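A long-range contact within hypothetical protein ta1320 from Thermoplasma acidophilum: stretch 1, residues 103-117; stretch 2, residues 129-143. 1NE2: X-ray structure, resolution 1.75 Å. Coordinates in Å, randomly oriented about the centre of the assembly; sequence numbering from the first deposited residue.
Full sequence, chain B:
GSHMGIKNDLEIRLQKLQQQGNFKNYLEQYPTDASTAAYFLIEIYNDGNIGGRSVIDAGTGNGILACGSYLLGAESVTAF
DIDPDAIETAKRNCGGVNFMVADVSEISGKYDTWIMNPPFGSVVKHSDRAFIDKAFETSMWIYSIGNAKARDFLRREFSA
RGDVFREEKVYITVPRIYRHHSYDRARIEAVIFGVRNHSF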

# COMPACT_ATOMS: atom_id res chain seq x y z
N ASP B 103 12.36 10.47 0.30
CA ASP B 103 13.02 10.58 1.59
C ASP B 103 11.95 10.06 2.55
O ASP B 103 10.76 10.16 2.25
CB ASP B 103 13.34 12.04 1.92
CG ASP B 103 13.94 12.20 3.30
OD1 ASP B 103 15.08 11.73 3.51
OD2 ASP B 103 13.28 12.80 4.17
N VAL B 104 12.36 9.51 3.68
CA VAL B 104 11.39 8.97 4.63
C VAL B 104 10.39 10.02 5.13
O VAL B 104 9.24 9.70 5.42
CB VAL B 104 12.11 8.28 5.82
CG1 VAL B 104 12.90 9.30 6.63
CG2 VAL B 104 11.10 7.55 6.69
N SER B 105 10.83 11.27 5.21
CA SER B 105 9.94 12.34 5.68
C SER B 105 8.74 12.53 4.76
O SER B 105 7.70 13.05 5.18
CB SER B 105 10.71 13.66 5.78
OG SER B 105 11.08 14.12 4.49
N GLU B 106 8.88 12.11 3.51
CA GLU B 106 7.81 12.26 2.52
C GLU B 106 6.70 11.21 2.61
O GLU B 106 5.61 11.42 2.08
CB GLU B 106 8.39 12.21 1.11
CG GLU B 106 9.72 12.92 0.94
CD GLU B 106 10.23 12.85 -0.49
OE1 GLU B 106 11.45 13.00 -0.70
OE2 GLU B 106 9.41 12.65 -1.41
N ILE B 107 6.98 10.09 3.26
CA ILE B 107 5.98 9.02 3.39
C ILE B 107 4.76 9.47 4.20
O ILE B 107 4.90 10.00 5.30
CB ILE B 107 6.62 7.76 4.01
CG1 ILE B 107 7.79 7.28 3.14
CG2 ILE B 107 5.58 6.66 4.17
CD1 ILE B 107 7.42 6.97 1.69
N SER B 108 3.57 9.26 3.65
CA SER B 108 2.36 9.70 4.33
C SER B 108 1.15 8.78 4.25
O SER B 108 0.06 9.14 4.70
CB SER B 108 1.97 11.09 3.81
OG SER B 108 1.96 11.12 2.38
N GLY B 109 1.31 7.60 3.67
CA GLY B 109 0.19 6.69 3.58
C GLY B 109 0.16 5.69 4.73
O GLY B 109 1.08 5.66 5.55
N LYS B 110 -0.90 4.89 4.79
CA LYS B 110 -1.07 3.87 5.83
C LYS B 110 -0.87 2.48 5.23
O LYS B 110 -1.34 2.20 4.12
CB LYS B 110 -2.47 3.97 6.44
CG LYS B 110 -2.82 2.85 7.41
CD LYS B 110 -4.25 3.01 7.93
CE LYS B 110 -4.65 1.86 8.86
NZ LYS B 110 -3.81 1.80 10.09
N TYR B 111 -0.17 1.61 5.96
CA TYR B 111 0.12 0.24 5.52
C TYR B 111 0.05 -0.71 6.71
O TYR B 111 0.36 -0.33 7.84
CB TYR B 111 1.53 0.18 4.92
CG TYR B 111 1.74 1.15 3.79
CD1 TYR B 111 1.38 0.81 2.49
CD2 TYR B 111 2.20 2.45 4.03
CE1 TYR B 111 1.47 1.72 1.45
CE2 TYR B 111 2.29 3.38 2.98
CZ TYR B 111 1.92 3.00 1.70
OH TYR B 111 1.97 3.89 0.64
N ASP B 112 -0.33 -1.96 6.47
CA ASP B 112 -0.40 -2.95 7.55
C ASP B 112 0.95 -3.20 8.20
O ASP B 112 1.10 -3.17 9.43
CB ASP B 112 -0.87 -4.32 7.02
CG ASP B 112 -2.33 -4.36 6.69
OD1 ASP B 112 -3.15 -4.21 7.61
OD2 ASP B 112 -2.67 -4.56 5.51
N THR B 113 1.94 -3.44 7.34
CA THR B 113 3.28 -3.81 7.76
C THR B 113 4.40 -2.94 7.22
O THR B 113 4.44 -2.63 6.03
CB THR B 113 3.53 -5.27 7.33
OG1 THR B 113 2.45 -6.09 7.79
CG2 THR B 113 4.85 -5.78 7.87
N TRP B 114 5.31 -2.55 8.11
CA TRP B 114 6.48 -1.74 7.75
C TRP B 114 7.73 -2.59 7.94
O TRP B 114 7.94 -3.18 9.01
CB TRP B 114 6.56 -0.50 8.66
CG TRP B 114 7.83 0.33 8.55
CD1 TRP B 114 9.08 0.01 9.01
CD2 TRP B 114 7.93 1.66 8.01
NE1 TRP B 114 9.95 1.06 8.81
CE2 TRP B 114 9.27 2.08 8.20
CE3 TRP B 114 7.02 2.53 7.40
CZ2 TRP B 114 9.72 3.35 7.79
CZ3 TRP B 114 7.48 3.80 7.00
CH2 TRP B 114 8.82 4.18 7.20
N ILE B 115 8.56 -2.65 6.90
CA ILE B 115 9.80 -3.40 6.94
C ILE B 115 10.98 -2.49 6.65
O ILE B 115 10.92 -1.65 5.75
CB ILE B 115 9.84 -4.53 5.90
CG1 ILE B 115 8.68 -5.50 6.13
CG2 ILE B 115 11.17 -5.27 6.00
CD1 ILE B 115 8.47 -6.50 4.98
N MSE B 116 12.06 -2.65 7.40
CA MSE B 116 13.26 -1.85 7.19
C MSE B 116 14.52 -2.65 7.51
O MSE B 116 14.47 -3.63 8.26
CB MSE B 116 13.20 -0.58 8.04
CG MSE B 116 13.25 -0.84 9.54
SE MSE B 116 12.96 0.78 10.55
CE MSE B 116 14.67 1.64 10.33
N ASN B 117 15.64 -2.22 6.95
CA ASN B 117 16.93 -2.87 7.16
C ASN B 117 17.95 -1.77 7.45
O ASN B 117 18.74 -1.40 6.57
CB ASN B 117 17.31 -3.68 5.91
CG ASN B 117 18.69 -4.29 6.02
OD1 ASN B 117 19.03 -4.92 7.03
ND2 ASN B 117 19.49 -4.13 4.97
N ARG B 129 16.41 8.03 13.65
CA ARG B 129 15.18 8.15 14.42
C ARG B 129 14.02 8.46 13.49
O ARG B 129 12.86 8.16 13.80
CB ARG B 129 15.31 9.26 15.47
CG ARG B 129 16.41 9.04 16.49
CD ARG B 129 16.33 10.05 17.62
NE ARG B 129 17.39 9.85 18.60
CZ ARG B 129 17.49 10.52 19.75
NH1 ARG B 129 16.59 11.45 20.05
NH2 ARG B 129 18.49 10.28 20.58
N ALA B 130 14.34 9.07 12.35
CA ALA B 130 13.33 9.43 11.36
C ALA B 130 12.58 8.19 10.88
O ALA B 130 11.35 8.22 10.75
CB ALA B 130 14.00 10.13 10.17
N PHE B 131 13.31 7.12 10.62
CA PHE B 131 12.69 5.88 10.16
C PHE B 131 11.81 5.28 11.24
O PHE B 131 10.72 4.79 10.96
CB PHE B 131 13.75 4.86 9.73
CG PHE B 131 14.15 4.99 8.29
CD1 PHE B 131 14.74 6.16 7.82
CD2 PHE B 131 13.92 3.95 7.40
CE1 PHE B 131 15.10 6.29 6.48
CE2 PHE B 131 14.26 4.07 6.06
CZ PHE B 131 14.85 5.24 5.59
N ILE B 132 12.28 5.30 12.49
CA ILE B 132 11.50 4.75 13.58
C ILE B 132 10.22 5.57 13.75
O ILE B 132 9.13 5.01 13.84
CB ILE B 132 12.30 4.78 14.90
CG1 ILE B 132 13.60 3.99 14.73
CG2 ILE B 132 11.47 4.17 16.02
CD1 ILE B 132 14.53 4.03 15.93
N ASP B 133 10.36 6.89 13.78
CA ASP B 133 9.20 7.76 13.93
C ASP B 133 8.18 7.56 12.81
O ASP B 133 6.98 7.45 13.06
CB ASP B 133 9.64 9.23 13.94
CG ASP B 133 10.23 9.64 15.27
OD1 ASP B 133 10.76 10.77 15.36
OD2 ASP B 133 10.16 8.85 16.23
N LYS B 134 8.67 7.51 11.57
CA LYS B 134 7.77 7.32 10.44
C LYS B 134 7.06 5.97 10.51
O LYS B 134 5.87 5.87 10.19
CB LYS B 134 8.54 7.43 9.13
CG LYS B 134 7.67 7.33 7.87
CD LYS B 134 7.21 8.69 7.37
CE LYS B 134 6.25 9.40 8.31
NZ LYS B 134 5.85 10.74 7.76
N ALA B 135 7.79 4.94 10.92
CA ALA B 135 7.21 3.60 11.01
C ALA B 135 6.00 3.58 11.94
O ALA B 135 4.96 3.03 11.60
CB ALA B 135 8.27 2.60 11.50
N PHE B 136 6.14 4.18 13.12
CA PHE B 136 5.05 4.19 14.08
C PHE B 136 3.87 5.09 13.74
O PHE B 136 2.80 4.99 14.34
CB PHE B 136 5.61 4.52 15.47
CG PHE B 136 6.28 3.34 16.12
CD1 PHE B 136 5.53 2.36 16.75
CD2 PHE B 136 7.66 3.19 16.04
CE1 PHE B 136 6.14 1.23 17.30
CE2 PHE B 136 8.28 2.06 16.58
CZ PHE B 136 7.52 1.08 17.21
N GLU B 137 4.05 5.95 12.74
CA GLU B 137 2.98 6.83 12.31
C GLU B 137 2.32 6.21 11.08
O GLU B 137 1.23 6.60 10.67
CB GLU B 137 3.57 8.20 11.95
CG GLU B 137 2.58 9.18 11.36
CD GLU B 137 3.24 10.48 10.94
OE1 GLU B 137 2.53 11.38 10.44
OE2 GLU B 137 4.47 10.61 11.12
N THR B 138 2.99 5.20 10.51
CA THR B 138 2.55 4.55 9.28
C THR B 138 1.93 3.15 9.34
O THR B 138 0.93 2.88 8.66
CB THR B 138 3.75 4.46 8.29
OG1 THR B 138 4.26 5.78 8.02
CG2 THR B 138 3.32 3.81 6.98
N SER B 139 2.51 2.27 10.14
CA SER B 139 2.03 0.89 10.17
C SER B 139 1.70 0.26 11.52
O SER B 139 2.18 0.70 12.56
CB SER B 139 3.07 0.01 9.47
OG SER B 139 3.42 0.56 8.21
N MSE B 140 0.90 -0.79 11.47
CA MSE B 140 0.48 -1.52 12.66
C MSE B 140 1.55 -2.51 13.12
O MSE B 140 1.77 -2.69 14.32
CB MSE B 140 -0.82 -2.26 12.38
CG MSE B 140 -1.30 -3.12 13.54
SE MSE B 140 -3.20 -3.45 13.49
CE MSE B 140 -3.23 -5.02 12.38
N TRP B 141 2.22 -3.14 12.15
CA TRP B 141 3.27 -4.12 12.45
C TRP B 141 4.59 -3.63 11.87
O TRP B 141 4.69 -3.39 10.67
CB TRP B 141 2.90 -5.48 11.87
CG TRP B 141 1.58 -5.99 12.38
CD1 TRP B 141 0.34 -5.74 11.86
CD2 TRP B 141 1.37 -6.77 13.56
NE1 TRP B 141 -0.63 -6.33 12.64
CE2 TRP B 141 -0.02 -6.97 13.69
CE3 TRP B 141 2.22 -7.33 14.52
CZ2 TRP B 141 -0.58 -7.70 14.74
CZ3 TRP B 141 1.67 -8.06 15.57
CH2 TRP B 141 0.28 -8.24 15.67
N ILE B 142 5.59 -3.51 12.73
CA ILE B 142 6.89 -2.98 12.34
C ILE B 142 8.03 -3.99 12.54
O ILE B 142 8.18 -4.56 13.62
CB ILE B 142 7.15 -1.69 13.16
CG1 ILE B 142 6.09 -0.64 12.78
CG2 ILE B 142 8.56 -1.17 12.92
CD1 ILE B 142 5.90 0.47 13.80
N TYR B 143 8.82 -4.18 11.49
CA TYR B 143 9.94 -5.13 11.52
C TYR B 143 11.23 -4.47 11.07
O TYR B 143 11.23 -3.64 10.16
CB TYR B 143 9.65 -6.31 10.59
CG TYR B 143 8.49 -7.18 11.02
CD1 TYR B 143 8.70 -8.27 11.86
CD2 TYR B 143 7.19 -6.91 10.59
CE1 TYR B 143 7.63 -9.10 12.25
CE2 TYR B 143 6.12 -7.72 10.97
CZ TYR B 143 6.35 -8.82 11.80
OH TYR B 143 5.31 -9.65 12.14
O HOH W 1 7.04 13.42 8.02
O HOH W 2 2.56 7.44 6.96

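Two elements of the second stretch, helix 129-138 and the strand that follows it, close on the first stretch, and W114, K134 and T138 cover the most surface between them. The helix runs nearly antiparallel to strand 113-116 (164°), at a closest axial approach of 8.7 Å, while the chain beyond it returns parallel to that strand.

W114 belongs to both arrangements. Its backbone is bonded at both N and O to the same parallel neighbour, on either side of I142 in sequence: W114 N donates to W141 O (2.8 Å), and W114 O accepts from Y143 N (2.8 Å). M116 N continues the pattern to Y143 O (3.0 Å), and W141 N precedes it with a bond to D112 O (2.9 Å). The side chain of W114, on the same face of the sheet as that of I142, reaches the helix. A135 CB sits over the five-membered ring, 3.4 Å from its centroid and only 7° off the ring normal, so a small methyl meets the indole squarely. The six-membered ring extends to K134, with W114 CH2 3.4 Å from K134 CG. W114 NE1 is buried by the contact and has no hydrogen-bond partner in the model.

K134 points its CA-to-CB bond toward the first stretch and uses both the aliphatic and the charged parts of its side chain. K134 CB lies 3.5 Å from V104 CG2, and K134 CD lies 3.5 Å from I107 CB. At the tip, K134 NZ donates to I107 O (2.7 Å), tying the helix to the loop after the 3-10 segment; water 1 joins K134 NZ (2.9 Å) to S105 O (2.9 Å). A long salt bridge from K134 NZ to E137 OE2 (3.6 Å) adds a partner within the helix. One turn before K134 on the helix, the F131 ring takes V104 CB off-centre, 4.1 Å from its centroid, and the selenomethionine M116 brings CE to 3.4 Å from F131 CB.

T138 closes the helix against 109-111. Its carbonyl accepts from Y111 N (T138 O to Y111 N 3.2 Å) in a nearly straight bond of 170°, and its methyl meets the edge of the tyrosine ring, T138 CG2 lying 3.4 Å from Y111 CD2. The hydroxyl turns back to the helix, T138 OG1 donating to K134 O (2.7 Å), and also accepts from water 2 (2.6 Å from T138 OG1), which donates to G109 O (2.7 Å) as well. Just beyond, S139 OG makes a weak hydrogen bond to Y111 O (3.2 Å).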